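Local atomic coordinates of kinetochore protein mis18 (PDB entry 5J6P), a protein that forms part of the CENP-A recruiting complex, maintains kinetochore factors and keeps histones deacetylated in the central core of centromeres. Residues W22-R27 against D82-M87; S59-T64 against D86-S91. One frame throughout, in Å; residues are numbered along the deposited sequence.

In the fold
Both contacts belong to the zinc-binding Mis18 domain, a member of the Yippee and Mis18 family, and both involve the same six-stranded antiparallel sheet. Their centres lie about 11 Å apart. They share Asp86 and Met87, which lead from the loop of contact 1 into strand 88-91 of contact 2. The two are in direct touch: Ile84 CG2 packs against Thr89 OG1 at 3.2 Å. Contact 1 is a surface contact at the edge of the sheet, away from the zinc ion. Contact 2 is buried nearer the middle of the chain and includes Cys63, a zinc ligand. The side chain of Phe90 lies about 8 Å from that of Cys9, another ligand.

Contact 1. Residues W22-R27 against D82-M87; sequences WVISHR and DDIRDM
Val23 meets the backbone of Asp83 at the start of this contact. Its CG1 methyl comes within 4.3 Å of Asp83 O. The valine puts CG1 anti to its own backbone nitrogen (chi1 171°), and this carries the methyl toward the loop. The other methyl, CG2, lies 4.6 Å from Met87 SD, a looser approach. Next comes Ile24, which meets Ile84. Ile24 CG2 lies 3.6 Å from Ile84 CD1, and the two side chains run at about a right angle to each other. This is a purely apolar touch.

Val23 and Ile24 form a classic beta bulge in strand 22-26, with both residues facing Thr33 of strand 31-34. The bulge explains why two successive side chains point to the same side of the strand. Strand 22-26 is the outermost strand of the six-stranded antiparallel sheet within this chain. The loop between strands 69-76 and 88-91 lies against it. Thr33 also touches Ile84, so the loop residue packs on both of the sheet's first two strands.

His26 points toward the loop. The edge of the imidazole meets Ile84 CD1, which sits near the ring plane, 3.5 Å from His26 NE2. The His26 and Ile84 side chains approach from opposite directions. Ile84 has CG1 anti to its carbonyl carbon (chi1 -56°), and its terminal methyl reaches both Ile24 and His26. No hydrogen bond links the two segments. The loop has its own ties. Ile84 to Met87 is a type II turn with a weak Met87 N to Ile84 O bond of 3.0 Å. Arg85 NH2 and Asp82 OD1 attract by charge at 3.2 Å, and Arg85 NE bonds to Thr77 OG1.

Contact 2. Residues S59-T64 against D86-S91; sequences SELSCT and DMYTFS. With ZN (zinc ion), chain D.
Leu61 meets the rings of Tyr88 and Phe90 through one methyl group, CD1. Its CG stands anti to the carbonyl carbon (chi1 -84°), with CD1 directed at strand 88-91. On Tyr88 the methyl comes to the ring edge, near its plane, with Leu61 CD1 4.0 Å from Tyr88 CD1. Leu61 CD1 approaches the Phe90 ring obliquely, 3.7 Å from Phe90 CE1. A single methyl therefore joins two aromatic side chains that lie two residues apart on one strand. The contact is apolar, with no hydrogen bond.

Two residues after Leu61, Cys63 binds the zinc ion, with an SG to zinc distance of 2.2 Å. Cys9, Cys12 and Cys66 complete the metal site. Leu61 and Phe90 are buried, Tyr88 partly exposed. The Leu61 side chain is about 11 Å from that of Cys66.

Strands 57-63 and 88-91 are not neighbours in the sheet, since strand 69-76 runs between them. The axes of segments 59-63 and 88-91 approach to 8.5 Å and differ in direction by 67°, consistent with a strong twist of the sheet. Leu61 also touches Val42 of strand 42-50 and Val73 of strand 69-76. Phe90 packs on Ile70 of strand 69-76 and Leu34 of strand 31-34.

Contact 1. Residues W22-R27 against D82-M87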
# COMPACT_ATOMS: atom_id res chain seq x y z
N TRP A 22 13.11 -7.93 -2.10
CA TRP A 22 14.27 -7.07 -2.30
C TRP A 22 15.50 -7.86 -2.71
O TRP A 22 15.62 -9.07 -2.42
CB TRP A 22 14.52 -6.27 -1.04
CG TRP A 22 15.64 -5.33 -1.02
CD1 TRP A 22 16.95 -5.63 -0.82
CD2 TRP A 22 15.55 -3.90 -1.06
NE1 TRP A 22 17.70 -4.47 -0.77
CE2 TRP A 22 16.86 -3.39 -0.91
CE3 TRP A 22 14.48 -2.99 -1.20
CZ2 TRP A 22 17.15 -2.01 -0.93
CZ3 TRP A 22 14.76 -1.59 -1.22
CH2 TRP A 22 16.09 -1.13 -1.09
N VAL A 23 16.38 -7.17 -3.44
CA VAL A 23 17.57 -7.73 -4.06
C VAL A 23 18.76 -6.86 -3.71
O VAL A 23 19.67 -7.31 -3.02
CB VAL A 23 17.43 -7.80 -5.59
CG1 VAL A 23 18.76 -8.19 -6.24
CG2 VAL A 23 16.32 -8.76 -5.98
N ILE A 24 18.73 -5.62 -4.21
CA ILE A 24 19.84 -4.68 -4.06
C ILE A 24 19.27 -3.29 -4.35
O ILE A 24 18.14 -3.23 -4.81
CB ILE A 24 20.94 -5.01 -5.08
CG1 ILE A 24 22.19 -4.10 -4.96
CG2 ILE A 24 20.37 -4.95 -6.50
CD1 ILE A 24 22.84 -4.03 -3.58
N SER A 25 20.02 -2.22 -4.06
CA SER A 25 19.71 -0.87 -4.57
C SER A 25 20.92 0.07 -4.68
O SER A 25 21.96 -0.19 -4.08
CB SER A 25 18.68 -0.24 -3.66
OG SER A 25 19.24 -0.01 -2.39
N HIS A 26 20.76 1.17 -5.42
CA HIS A 26 21.87 2.04 -5.88
C HIS A 26 21.64 3.53 -5.67
O HIS A 26 20.90 4.18 -6.42
CB HIS A 26 22.14 1.85 -7.38
CG HIS A 26 22.24 0.43 -7.80
ND1 HIS A 26 23.44 -0.17 -8.10
CD2 HIS A 26 21.29 -0.53 -7.95
CE1 HIS A 26 23.23 -1.43 -8.43
NE2 HIS A 26 21.94 -1.67 -8.34
N ARG A 27 22.35 4.09 -4.72
CA ARG A 27 22.12 5.47 -4.35
C ARG A 27 22.42 6.43 -5.50
O ARG A 27 21.75 7.45 -5.67
CB ARG A 27 22.94 5.84 -3.10
CG ARG A 27 22.59 5.02 -1.86
CD ARG A 27 23.36 5.48 -0.62
NE ARG A 27 22.50 5.50 0.56
CZ ARG A 27 22.91 5.60 1.83
NH1 ARG A 27 24.20 5.71 2.15
NH2 ARG A 27 21.99 5.61 2.80
N ASP A 82 24.82 -8.51 -13.22
CA ASP A 82 23.94 -9.69 -13.40
C ASP A 82 22.87 -9.85 -12.32
O ASP A 82 21.93 -10.61 -12.53
CB ASP A 82 24.73 -10.99 -13.50
CG ASP A 82 25.19 -11.30 -14.91
OD1 ASP A 82 25.67 -10.37 -15.57
OD2 ASP A 82 25.06 -12.46 -15.35
N ASP A 83 23.02 -9.14 -11.19
CA ASP A 83 21.95 -9.05 -10.15
C ASP A 83 20.68 -8.40 -10.66
O ASP A 83 19.58 -8.86 -10.39
CB ASP A 83 22.40 -8.17 -8.99
CG ASP A 83 23.76 -8.50 -8.54
OD1 ASP A 83 23.88 -9.59 -7.92
OD2 ASP A 83 24.68 -7.69 -8.85
N ILE A 84 20.87 -7.30 -11.37
CA ILE A 84 19.81 -6.47 -11.91
C ILE A 84 19.03 -7.18 -13.02
O ILE A 84 17.84 -6.91 -13.23
CB ILE A 84 20.42 -5.17 -12.51
CG1 ILE A 84 21.24 -4.41 -11.49
CG2 ILE A 84 19.37 -4.20 -12.95
CD1 ILE A 84 20.71 -4.50 -10.09
N ARG A 85 19.70 -8.06 -13.74
CA ARG A 85 19.23 -8.48 -15.03
C ARG A 85 18.02 -9.35 -14.87
O ARG A 85 18.03 -10.22 -14.05
CB ARG A 85 20.29 -9.28 -15.77
CG ARG A 85 19.89 -9.74 -17.17
CD ARG A 85 20.62 -11.01 -17.51
NE ARG A 85 22.00 -10.73 -17.85
CZ ARG A 85 22.97 -11.63 -17.96
NH1 ARG A 85 22.75 -12.93 -17.70
NH2 ARG A 85 24.18 -11.21 -18.31
N ASP A 86 17.02 -9.10 -15.72
CA ASP A 86 15.69 -9.68 -15.66
C ASP A 86 15.00 -9.57 -14.29
O ASP A 86 14.27 -10.50 -13.85
CB ASP A 86 15.73 -11.10 -16.23
CG ASP A 86 16.05 -11.10 -17.70
OD1 ASP A 86 16.08 -9.99 -18.29
OD2 ASP A 86 16.28 -12.19 -18.28
N MET A 87 15.23 -8.42 -13.65
CA MET A 87 14.63 -8.06 -12.39
C MET A 87 14.06 -6.66 -12.51
O MET A 87 14.54 -5.84 -13.32
CB MET A 87 15.62 -8.09 -11.21
CG MET A 87 16.44 -9.34 -11.03
SD MET A 87 15.81 -10.75 -10.11
CE MET A 87 14.69 -11.60 -11.24

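Contact 2. Residues S59-T64 against D86-S91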
# COMPACT_ATOMS: atom_id res chain seq x y z
N SER A 59 14.48 -2.22 -20.94
CA SER A 59 13.16 -1.82 -21.38
C SER A 59 12.49 -1.06 -20.22
O SER A 59 12.66 -1.44 -19.06
CB SER A 59 12.37 -3.05 -21.77
OG SER A 59 12.86 -3.54 -23.01
N GLU A 60 11.76 -0.00 -20.54
CA GLU A 60 11.02 0.77 -19.55
C GLU A 60 9.88 0.00 -18.86
O GLU A 60 9.22 -0.79 -19.52
CB GLU A 60 10.47 1.99 -20.21
CG GLU A 60 11.53 3.04 -20.47
CD GLU A 60 10.94 4.32 -21.03
OE1 GLU A 60 9.97 4.21 -21.84
OE2 GLU A 60 11.45 5.41 -20.66
N LEU A 61 9.69 0.23 -17.55
CA LEU A 61 8.54 -0.29 -16.78
C LEU A 61 7.50 0.80 -16.51
O LEU A 61 7.85 1.86 -15.94
CB LEU A 61 8.96 -0.77 -15.41
CG LEU A 61 9.52 -2.15 -15.16
CD1 LEU A 61 9.76 -2.30 -13.65
CD2 LEU A 61 8.55 -3.19 -15.68
N SER A 62 6.24 0.50 -16.84
CA SER A 62 5.08 1.41 -16.66
C SER A 62 4.03 0.87 -15.65
O SER A 62 3.84 -0.34 -15.60
CB SER A 62 4.41 1.58 -18.00
OG SER A 62 5.27 2.22 -18.94
N CYS A 63 3.38 1.76 -14.91
CA CYS A 63 2.30 1.38 -14.01
C CYS A 63 1.01 1.16 -14.80
O CYS A 63 0.39 2.11 -15.26
CB CYS A 63 2.09 2.45 -12.94
SG CYS A 63 0.42 2.48 -12.23
N THR A 64 0.63 -0.11 -14.94
CA THR A 64 -0.55 -0.49 -15.74
C THR A 64 -1.79 0.35 -15.51
O THR A 64 -2.61 0.45 -16.41
CB THR A 64 -1.03 -1.89 -15.43
OG1 THR A 64 -0.98 -2.05 -14.01
CG2 THR A 64 -0.17 -2.91 -16.12
N ASP A 86 17.02 -9.10 -15.72
CA ASP A 86 15.69 -9.68 -15.66
C ASP A 86 15.00 -9.57 -14.29
O ASP A 86 14.27 -10.50 -13.85
CB ASP A 86 15.73 -11.10 -16.23
CG ASP A 86 16.05 -11.10 -17.70
OD1 ASP A 86 16.08 -9.99 -18.29
OD2 ASP A 86 16.28 -12.19 -18.28
N MET A 87 15.23 -8.42 -13.65
CA MET A 87 14.63 -8.06 -12.39
C MET A 87 14.06 -6.66 -12.51
O MET A 87 14.54 -5.84 -13.32
CB MET A 87 15.62 -8.09 -11.21
CG MET A 87 16.44 -9.34 -11.03
SD MET A 87 15.81 -10.75 -10.11
CE MET A 87 14.69 -11.60 -11.24
N TYR A 88 13.12 -6.37 -11.61
CA TYR A 88 12.38 -5.12 -11.59
C TYR A 88 13.15 -4.04 -10.88
O TYR A 88 13.27 -4.07 -9.68
CB TYR A 88 11.01 -5.29 -10.92
CG TYR A 88 10.18 -6.40 -11.54
CD1 TYR A 88 9.34 -6.16 -12.62
CD2 TYR A 88 10.22 -7.68 -11.02
CE1 TYR A 88 8.56 -7.19 -13.16
CE2 TYR A 88 9.46 -8.70 -11.55
CZ TYR A 88 8.63 -8.46 -12.62
OH TYR A 88 7.89 -9.51 -13.09
N THR A 89 13.64 -3.07 -11.64
CA THR A 89 14.45 -1.99 -11.11
C THR A 89 13.64 -0.69 -11.13
O THR A 89 13.48 -0.04 -12.15
CB THR A 89 15.76 -1.81 -11.94
OG1 THR A 89 16.52 -3.04 -11.93
CG2 THR A 89 16.61 -0.70 -11.41
N PHE A 90 13.21 -0.30 -9.94
CA PHE A 90 12.35 0.86 -9.72
C PHE A 90 13.05 2.17 -9.41
O PHE A 90 14.07 2.22 -8.75
CB PHE A 90 11.37 0.54 -8.59
CG PHE A 90 10.37 -0.53 -8.96
CD1 PHE A 90 9.40 -0.28 -9.91
CD2 PHE A 90 10.42 -1.78 -8.40
CE1 PHE A 90 8.50 -1.28 -10.29
CE2 PHE A 90 9.53 -2.77 -8.77
CZ PHE A 90 8.55 -2.52 -9.71
N SER A 91 12.42 3.23 -9.86
CA SER A 91 12.90 4.58 -9.74
C SER A 91 12.38 5.19 -8.40
O SER A 91 11.19 5.28 -8.22
CB SER A 91 12.38 5.32 -10.99
OG SER A 91 13.00 6.56 -11.22
ZN ZN D . 0.53 4.51 -11.33